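Local coordinates for protein thiosulfate reductase (Thermus thermophilus, PDB 2VPZ) that binds molybdenum, two molybdopterin guanine dinucleotides and a 4Fe-4S cluster, and probably serves as an oxidoreductase that reduces sulfur compounds such as polysulfide or thiosulfate, at residues A[653-656]-A[657-660]; A[669-672]-A[673-677]; A[714-717]-A[718-722]. All coordinates share one frame; numbering follows the deposited sequence.

The three contacts follow one another along the chain within a single molybdopterin dinucleotide-binding region and lie at increasing closeness to the cofactor. Contact 1, a short helix, is the most remote: its nearest atoms stay about 9 Å from contact 2, whose centre is about 20 Å away, and about 14 Å from contact 3. Contact 2, a hairpin end, and contact 3, a cofactor-binding loop, have centres about 8 Å apart and touch directly. Glu677 OE1 approaches Ser715 N at 2.6 Å in a probable hydrogen bond, while Asp673 OD1 and Arg722 NH2 form a 2.8 Å salt bridge. Contact 3 alone reaches the dinucleotide, and the side chain of Asp716 is about 12 Å from molybdenum.

Contact 1: residues A[653-656]-A[657-660]; sequences KEEA and KRLG
The carboxylate of Glu655 meets the guanidinium of Arg658 at its edge, with OE2 lying in the guanidinium plane. The two groups are not coplanar: their planes stand 69° apart, and NH2 does the touching. The salt bridge from Glu655 OE2 to Arg658 NH2 measures 2.6 Å, although the placement of that nitrogen is doubtful in the model. Glu655 bends at its second torsion (chi2 -69°), folding the carboxylate back alongside the arginine chain. OE1 has a further partner in the hydroxyl of Tyr619. With an alanine here, Arg658 would probably lose its charged mate and be freer to turn, and the Tyr619 hydroxyl would lose a partner.

The backbone bonds from Lys657 N to Lys653 O and from Arg658 N to Glu654 O are weak, both 3.3 Å. Leu659 is the first residue past the helix, and its CG lies 3.3 Å from Glu655 O. Glu654 forms a salt bridge with Lys690, and Ala656 packs on Ile651 and Pro684. This is the last turn of a short peripheral helix, closed by a sound i to i+4 bond from Leu659 N to Glu655 O (2.9 Å, 168°), with Glu655 and Arg658 as a probable i to i+3 salt bridge.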
loop_
_atom_site.group_PDB
_atom_site.type_symbol
_atom_site.label_atom_id
_atom_site.label_comp_id
_atom_site.label_asym_id
_atom_site.label_seq_id
_atom_site.Cartn_x
_atom_site.Cartn_y
_atom_site.Cartn_z
ATOM N N LYS A 653 -23.194 4.469 -15.886
ATOM C CA LYS A 653 -23.593 5.236 -14.686
ATOM C C LYS A 653 -24.456 6.496 -14.932
ATOM O O LYS A 653 -25.392 6.788 -14.181
ATOM C CB LYS A 653 -22.344 5.647 -13.884
ATOM C CG LYS A 653 -21.874 4.652 -12.865
ATOM C CD LYS A 653 -20.390 4.753 -12.572
ATOM C CE LYS A 653 -20.102 4.756 -11.059
ATOM N NZ LYS A 653 -18.643 4.937 -10.742
ATOM N N GLU A 654 -24.096 7.246 -15.967
ATOM C CA GLU A 654 -24.785 8.473 -16.371
ATOM C C GLU A 654 -26.136 8.205 -17.084
ATOM O O GLU A 654 -27.032 9.063 -17.070
ATOM C CB GLU A 654 -23.852 9.363 -17.238
ATOM C CG GLU A 654 -22.939 10.338 -16.431
ATOM C CD GLU A 654 -21.483 10.476 -16.972
ATOM O OE1 GLU A 654 -21.300 10.837 -18.157
ATOM O OE2 GLU A 654 -20.535 10.246 -16.168
ATOM N N GLU A 655 -26.299 7.039 -17.704
ATOM C CA GLU A 655 -27.586 6.718 -18.333
ATOM C C GLU A 655 -28.545 6.256 -17.232
ATOM O O GLU A 655 -29.667 6.723 -17.179
ATOM C CB GLU A 655 -27.488 5.617 -19.398
ATOM C CG GLU A 655 -26.522 5.883 -20.545
ATOM C CD GLU A 655 -26.968 7.007 -21.478
ATOM O OE1 GLU A 655 -28.030 6.831 -22.132
ATOM O OE2 GLU A 655 -26.276 8.038 -21.550
ATOM N N ALA A 656 -28.125 5.344 -16.361
ATOM C CA ALA A 656 -29.034 4.913 -15.302
ATOM C C ALA A 656 -29.487 6.127 -14.459
ATOM O O ALA A 656 -30.563 6.125 -13.864
ATOM C CB ALA A 656 -28.380 3.829 -14.387
ATOM N N LYS A 657 -28.681 7.184 -14.435
ATOM C CA LYS A 657 -29.018 8.386 -13.659
ATOM C C LYS A 657 -30.103 9.247 -14.342
ATOM O O LYS A 657 -31.006 9.749 -13.667
ATOM C CB LYS A 657 -27.766 9.219 -13.344
ATOM C CG LYS A 657 -27.864 10.175 -12.146
ATOM C CD LYS A 657 -26.790 11.268 -12.240
ATOM C CE LYS A 657 -26.941 12.366 -11.164
ATOM N NZ LYS A 657 -26.765 11.834 -9.761
ATOM N N ARG A 658 -30.006 9.432 -15.660
ATOM C CA ARG A 658 -31.015 10.199 -16.414
ATOM C C ARG A 658 -32.313 9.375 -16.345
ATOM O O ARG A 658 -33.392 9.920 -16.063
ATOM C CB ARG A 658 -30.610 10.440 -17.864
ATOM C CG ARG A 658 -31.520 11.448 -18.566
ATOM C CD ARG A 658 -31.429 11.229 -20.080
ATOM N NE ARG A 658 -30.091 10.767 -20.419
ATOM C CZ ARG A 658 -29.771 9.741 -21.215
ATOM N NH1 ARG A 658 -30.695 9.005 -21.813
ATOM N NH2 ARG A 658 -28.478 9.435 -21.389
ATOM N N LEU A 659 -32.229 8.062 -16.602
ATOM C CA LEU A 659 -33.389 7.179 -16.429
ATOM C C LEU A 659 -33.484 7.372 -14.860
ATOM O O LEU A 659 -32.721 8.151 -14.337
ATOM C CB LEU A 659 -33.021 5.727 -16.839
ATOM C CG LEU A 659 -32.562 5.693 -18.324
ATOM C CD1 LEU A 659 -32.355 4.259 -18.823
ATOM C CD2 LEU A 659 -33.594 6.414 -19.209
ATOM N N GLY A 660 -34.417 6.780 -14.110
ATOM C CA GLY A 660 -34.377 7.056 -12.674
ATOM C C GLY A 660 -34.036 5.769 -11.955
ATOM O O GLY A 660 -34.756 5.309 -11.056
#

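Contact 2: residues A[669-672]-A[673-677]; sequences LVNQ and DGVKE
Val670 and Lys676 lie side by side on one face of the hairpin, pointing the same way, with Val670 CG2 3.8 Å from Lys676 CG. The rotamer of Val670 divides its two methyls between neighbours: CG1, anti to the backbone N (chi1 -164°), turns toward the loop and sits 3.7 Å from Gly674 O, while CG2 is left for the lysine. The aliphatic part of Lys676 thus serves as a packing surface, and its ammonium goes on to a salt bridge with Glu742. Leu669 and Glu677 occupy the other face, where Leu669 packs on Val739 and Leu741 of the adjoining strand and the Glu677 carboxylate runs off to Ser715 N and Lys702.

Asn671 holds CG between its backbone N and carbonyl carbon (chi1 69°), which swings the amide inward over the turn, with CG 3.7 Å from Asp673 N; the side chain of Val675 crosses it at a slant. Gln672 runs beside Asp673, whose OD1 is salt-bridged to Arg722, amide and carboxylate planes almost perpendicular.

Three backbone bonds fix the frame: Glu677 N to Leu669 O at 2.9 Å, Asn671 N to Val675 O at 3.0 Å, and Gly674 N to Asn671 O at 2.9 Å. Gly674 adopts a positive phi of 80°, where a side chain would jam against the preceding carbonyl oxygen. Together these features define a type I turn with a G1 bulge, closing an antiparallel beta hairpin.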
loop_
_atom_site.group_PDB
_atom_site.type_symbol
_atom_site.label_atom_id
_atom_site.label_comp_id
_atom_site.label_asym_id
_atom_site.label_seq_id
_atom_site.Cartn_x
_atom_site.Cartn_y
_atom_site.Cartn_z
ATOM N N LEU A 669 -36.608 -5.766 -19.860
ATOM C CA LEU A 669 -35.932 -5.404 -21.123
ATOM C C LEU A 669 -36.981 -5.640 -22.261
ATOM O O LEU A 669 -37.576 -6.711 -22.372
ATOM C CB LEU A 669 -34.664 -6.281 -21.380
ATOM C CG LEU A 669 -33.571 -6.135 -20.311
ATOM C CD1 LEU A 669 -32.485 -7.192 -20.519
ATOM C CD2 LEU A 669 -32.956 -4.708 -20.305
ATOM N N VAL A 670 -37.224 -4.599 -23.053
ATOM C CA VAL A 670 -38.179 -4.706 -24.157
ATOM C C VAL A 670 -37.398 -4.481 -25.485
ATOM O O VAL A 670 -36.637 -3.511 -25.598
ATOM C CB VAL A 670 -39.353 -3.636 -23.994
ATOM C CG1 VAL A 670 -40.540 -4.007 -24.908
ATOM C CG2 VAL A 670 -39.813 -3.580 -22.501
ATOM N N ASN A 671 -37.524 -5.379 -26.458
ATOM C CA ASN A 671 -36.781 -5.191 -27.709
ATOM C C ASN A 671 -37.561 -4.378 -28.763
ATOM O O ASN A 671 -38.723 -4.034 -28.541
ATOM C CB ASN A 671 -36.214 -6.528 -28.304
ATOM C CG ASN A 671 -37.295 -7.484 -28.844
ATOM O OD1 ASN A 671 -36.967 -8.586 -29.330
ATOM N ND2 ASN A 671 -38.555 -7.078 -28.775
ATOM N N GLN A 672 -36.909 -4.047 -29.873
ATOM C CA GLN A 672 -37.510 -3.257 -30.941
ATOM C C GLN A 672 -38.849 -3.874 -31.437
ATOM O O GLN A 672 -39.699 -3.157 -31.983
ATOM C CB GLN A 672 -36.495 -3.043 -32.097
ATOM C CG GLN A 672 -36.178 -4.279 -32.984
ATOM C CD GLN A 672 -35.263 -5.320 -32.335
ATOM O OE1 GLN A 672 -35.463 -6.536 -32.499
ATOM N NE2 GLN A 672 -34.235 -4.860 -31.612
ATOM N N ASP A 673 -39.048 -5.175 -31.213
ATOM C CA ASP A 673 -40.289 -5.865 -31.608
ATOM C C ASP A 673 -41.320 -6.107 -30.465
ATOM O O ASP A 673 -42.210 -6.944 -30.617
ATOM C CB ASP A 673 -39.982 -7.212 -32.309
ATOM C CG ASP A 673 -39.147 -7.051 -33.590
ATOM O OD1 ASP A 673 -39.464 -6.153 -34.399
ATOM O OD2 ASP A 673 -38.185 -7.822 -33.781
ATOM N N GLY A 674 -41.191 -5.397 -29.345
ATOM C CA GLY A 674 -42.088 -5.550 -28.227
ATOM C C GLY A 674 -41.934 -6.713 -27.236
ATOM O O GLY A 674 -42.634 -6.765 -26.212
ATOM N N VAL A 675 -41.052 -7.667 -27.494
ATOM C CA VAL A 675 -40.865 -8.781 -26.563
ATOM C C VAL A 675 -40.186 -8.272 -25.256
ATOM O O VAL A 675 -39.182 -7.529 -25.298
ATOM C CB VAL A 675 -40.026 -9.992 -27.192
ATOM C CG1 VAL A 675 -39.885 -11.132 -26.182
ATOM C CG2 VAL A 675 -40.724 -10.514 -28.475
ATOM N N LYS A 676 -40.792 -8.623 -24.108
ATOM C CA LYS A 676 -40.352 -8.282 -22.737
ATOM C C LYS A 676 -39.626 -9.468 -22.094
ATOM O O LYS A 676 -40.085 -10.603 -22.239
ATOM C CB LYS A 676 -41.551 -7.956 -21.833
ATOM C CG LYS A 676 -42.019 -6.534 -21.780
ATOM C CD LYS A 676 -43.526 -6.492 -21.521
ATOM C CE LYS A 676 -44.082 -5.073 -21.524
ATOM N NZ LYS A 676 -43.879 -4.369 -20.209
ATOM N N GLU A 677 -38.538 -9.218 -21.371
ATOM C CA GLU A 677 -37.847 -10.309 -20.690
ATOM C C GLU A 677 -37.759 -10.133 -19.139
ATOM O O GLU A 677 -37.126 -9.186 -18.644
ATOM C CB GLU A 677 -36.473 -10.617 -21.351
ATOM C CG GLU A 677 -36.514 -11.893 -22.230
ATOM C CD GLU A 677 -36.968 -13.122 -21.432
ATOM O OE1 GLU A 677 -36.264 -13.451 -20.452
ATOM O OE2 GLU A 677 -38.014 -13.725 -21.759
#

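Contact 3: residues A[714-717]-A[718-722]; sequences ASDN and YLQTR. With MGD (2-amino-5,6-dimercapto-7-methyl-3,7,8a,9-tetrahydro-8-oxa-1,3,9,10-tetraaza-anthracen-4-one guanosine dinucleotide), chain H.
Gln720 and Asp716 meet, tightly packed, at the N18/N19 edge of the bound pterin. Gln720 NE2 donates to Asp716 OD2 at 3.2 Å, on the anti side of the carboxylate and 26° out of its plane. Gln720 OE1, itself an acceptor, is pressed to 3.1 Å from that OD2 and near Asp716 O, a cost the N19 amino group probably offsets in part. The same OD2 accepts N18 of the pterin at 3.2 Å and, weakly, its amino nitrogen N19, which also gives a weak 3.0 Å bond to Gln720 OE1. OD1 is held by His697. Leu719 closes the buried side: its CD1 lies 3.6 Å from Ser715 O, and the side chain packs on Leu621 and Leu669.

With OG anti to the backbone N (chi1 165°), the Ser715 hydroxyl accepts Tyr718 N at 3.1 Å and lies in the tyrosine ring plane at its edge, 3.3 Å from CD1. The partly exposed ring reaches onward, its hydroxyl bonded to Glu471.

The backbone side toward Gln720 O is looser. There a water bridges Asn717 O and Gln720 O, donating to both, and the bond from Gln720 N to Asn717 O is weak at 3.2 Å. Two N-H donors and a weaker third converge on OD2, consistent with an ionised Asp716 whose negative charge, steadied by Gln720 and His697, would recognise the pterin's guanine-like donor edge.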
loop_
_atom_site.group_PDB
_atom_site.type_symbol
_atom_site.label_atom_id
_atom_site.label_comp_id
_atom_site.label_asym_id
_atom_site.label_seq_id
_atom_site.Cartn_x
_atom_site.Cartn_y
_atom_site.Cartn_z
ATOM N N ALA A 714 -33.067 -12.421 -16.981
ATOM C CA ALA A 714 -33.631 -12.155 -18.311
ATOM C C ALA A 714 -32.937 -13.051 -19.346
ATOM O O ALA A 714 -31.730 -13.260 -19.241
ATOM C CB ALA A 714 -33.411 -10.686 -18.695
ATOM N N SER A 715 -33.676 -13.575 -20.325
ATOM C CA SER A 715 -33.095 -14.415 -21.386
ATOM C C SER A 715 -32.629 -13.546 -22.584
ATOM O O SER A 715 -33.436 -12.804 -23.129
ATOM C CB SER A 715 -34.108 -15.457 -21.916
ATOM O OG SER A 715 -33.669 -16.020 -23.144
ATOM N N ASP A 716 -31.354 -13.606 -22.988
ATOM C CA ASP A 716 -30.900 -12.815 -24.147
ATOM C C ASP A 716 -31.551 -13.323 -25.465
ATOM O O ASP A 716 -31.992 -12.514 -26.312
ATOM C CB ASP A 716 -29.346 -12.781 -24.260
ATOM C CG ASP A 716 -28.708 -14.120 -24.695
ATOM O OD1 ASP A 716 -28.950 -15.158 -24.049
ATOM O OD2 ASP A 716 -27.941 -14.108 -25.679
ATOM N N ASN A 717 -31.642 -14.651 -25.600
ATOM C CA ASN A 717 -32.244 -15.354 -26.763
ATOM C C ASN A 717 -33.733 -15.026 -26.990
ATOM O O ASN A 717 -34.181 -14.942 -28.133
ATOM C CB ASN A 717 -32.114 -16.876 -26.637
ATOM C CG ASN A 717 -32.270 -17.573 -27.974
ATOM O OD1 ASN A 717 -33.055 -18.514 -28.132
ATOM N ND2 ASN A 717 -31.511 -17.108 -28.950
ATOM N N TYR A 718 -34.508 -14.882 -25.917
ATOM C CA TYR A 718 -35.911 -14.513 -26.093
ATOM C C TYR A 718 -36.014 -13.059 -26.588
ATOM O O TYR A 718 -37.062 -12.638 -27.076
ATOM C CB TYR A 718 -36.735 -14.685 -24.815
ATOM C CG TYR A 718 -37.368 -16.054 -24.673
ATOM C CD1 TYR A 718 -36.618 -17.130 -24.234
ATOM C CD2 TYR A 718 -38.718 -16.273 -24.984
ATOM C CE1 TYR A 718 -37.180 -18.396 -24.099
ATOM C CE2 TYR A 718 -39.299 -17.548 -24.855
ATOM C CZ TYR A 718 -38.517 -18.607 -24.406
ATOM O OH TYR A 718 -39.042 -19.871 -24.244
ATOM N N LEU A 719 -34.935 -12.294 -26.486
ATOM C CA LEU A 719 -34.957 -10.903 -26.953
ATOM C C LEU A 719 -34.363 -10.783 -28.342
ATOM O O LEU A 719 -34.501 -9.753 -28.994
ATOM C CB LEU A 719 -34.177 -9.992 -26.008
ATOM C CG LEU A 719 -34.846 -9.641 -24.691
ATOM C CD1 LEU A 719 -33.819 -9.253 -23.626
ATOM C CD2 LEU A 719 -35.827 -8.503 -24.936
ATOM N N GLN A 720 -33.661 -11.835 -28.763
ATOM C CA GLN A 720 -33.018 -11.874 -30.080
ATOM C C GLN A 720 -34.017 -12.455 -31.084
ATOM O O GLN A 720 -33.998 -13.621 -31.474
ATOM C CB GLN A 720 -31.687 -12.655 -30.000
ATOM C CG GLN A 720 -30.564 -11.819 -29.343
ATOM C CD GLN A 720 -29.618 -12.602 -28.420
ATOM O OE1 GLN A 720 -29.906 -13.736 -28.020
ATOM N NE2 GLN A 720 -28.487 -11.974 -28.054
ATOM N N THR A 721 -34.915 -11.571 -31.468
ATOM C CA THR A 721 -35.999 -11.865 -32.366
ATOM C C THR A 721 -35.569 -11.939 -33.849
ATOM O O THR A 721 -36.046 -12.795 -34.598
ATOM C CB THR A 721 -37.126 -10.805 -32.151
ATOM O OG1 THR A 721 -38.118 -11.316 -31.281
ATOM C CG2 THR A 721 -37.711 -10.366 -33.480
ATOM N N ARG A 722 -34.649 -11.048 -34.218
ATOM C CA ARG A 722 -34.080 -10.929 -35.580
ATOM C C ARG A 722 -32.565 -11.271 -35.601
ATOM O O ARG A 722 -31.944 -11.337 -34.551
ATOM C CB ARG A 722 -34.242 -9.477 -36.098
ATOM C CG ARG A 722 -35.639 -8.821 -35.935
ATOM C CD ARG A 722 -35.575 -7.275 -36.113
ATOM N NE ARG A 722 -36.856 -6.554 -36.154
ATOM C CZ ARG A 722 -36.998 -5.246 -36.387
ATOM N NH1 ARG A 722 -35.931 -4.489 -36.603
ATOM N NH2 ARG A 722 -38.213 -4.684 -36.417
HETATM P PB MGD H . -26.869 -25.465 -23.467
HETATM O O1B MGD H . -27.726 -24.298 -23.085
HETATM O O2B MGD H . -25.858 -25.987 -22.493
HETATM O O3B MGD H . -26.319 -25.058 -24.929
HETATM O O3A MGD H . -25.573 -24.433 -27.240
HETATM P PA MGD H . -26.065 -25.696 -26.398
HETATM O O1A MGD H . -25.027 -26.770 -26.117
HETATM O O2A MGD H . -27.389 -26.065 -26.968
HETATM O "O5'" MGD H . -27.781 -26.697 -23.796
HETATM C "C5'" MGD H . -27.389 -28.033 -23.480
HETATM C "C4'" MGD H . -28.668 -28.871 -23.501
HETATM O "O4'" MGD H . -28.129 -30.185 -23.420
HETATM C "C3'" MGD H . -29.573 -28.712 -22.308
HETATM O "O3'" MGD H . -30.874 -29.124 -22.749
HETATM C "C2'" MGD H . -28.965 -29.718 -21.317
HETATM O "O2'" MGD H . -29.967 -30.062 -20.396
HETATM C "C1'" MGD H . -28.560 -30.889 -22.215
HETATM N N9 MGD H . -27.482 -31.838 -21.745
HETATM C C8 MGD H . -26.415 -31.528 -21.006
HETATM N N7 MGD H . -25.596 -32.580 -20.774
HETATM C C5 MGD H . -26.114 -33.640 -21.432
HETATM C C6 MGD H . -25.743 -35.103 -21.685
HETATM O O6 MGD H . -24.714 -35.655 -21.158
HETATM N N1 MGD H . -26.608 -35.809 -22.485
HETATM C C2 MGD H . -27.742 -35.287 -23.048
HETATM N N2 MGD H . -28.593 -36.012 -23.839
HETATM N N3 MGD H . -28.064 -34.001 -22.856
HETATM C C4 MGD H . -27.353 -33.124 -22.072
HETATM C C10 MGD H . -24.168 -24.039 -27.302
HETATM C C11 MGD H . -24.038 -23.015 -28.378
HETATM O O11 MGD H . -25.130 -22.113 -28.188
HETATM C C12 MGD H . -22.752 -22.281 -28.478
HETATM S S12 MGD H . -21.242 -23.092 -28.487
HETATM C C13 MGD H . -22.700 -20.959 -28.645
HETATM S S13 MGD H . -21.328 -20.024 -28.722
HETATM C C14 MGD H . -23.815 -20.083 -28.831
HETATM N N15 MGD H . -23.909 -19.175 -27.652
HETATM C C16 MGD H . -25.070 -18.440 -27.611
HETATM C C17 MGD H . -25.263 -17.132 -26.980
HETATM O O17 MGD H . -24.318 -16.576 -26.346
HETATM N N18 MGD H . -26.454 -16.543 -27.109
HETATM C C19 MGD H . -27.484 -17.093 -27.779
HETATM N N19 MGD H . -28.714 -16.497 -27.834
HETATM N N20 MGD H . -27.345 -18.268 -28.397
HETATM C C21 MGD H . -26.229 -18.987 -28.342
HETATM N N22 MGD H . -26.167 -20.191 -28.920
HETATM C C23 MGD H . -24.992 -20.982 -29.055
HETATM O O HOH W 1 -36.146 -15.092 -30.093
#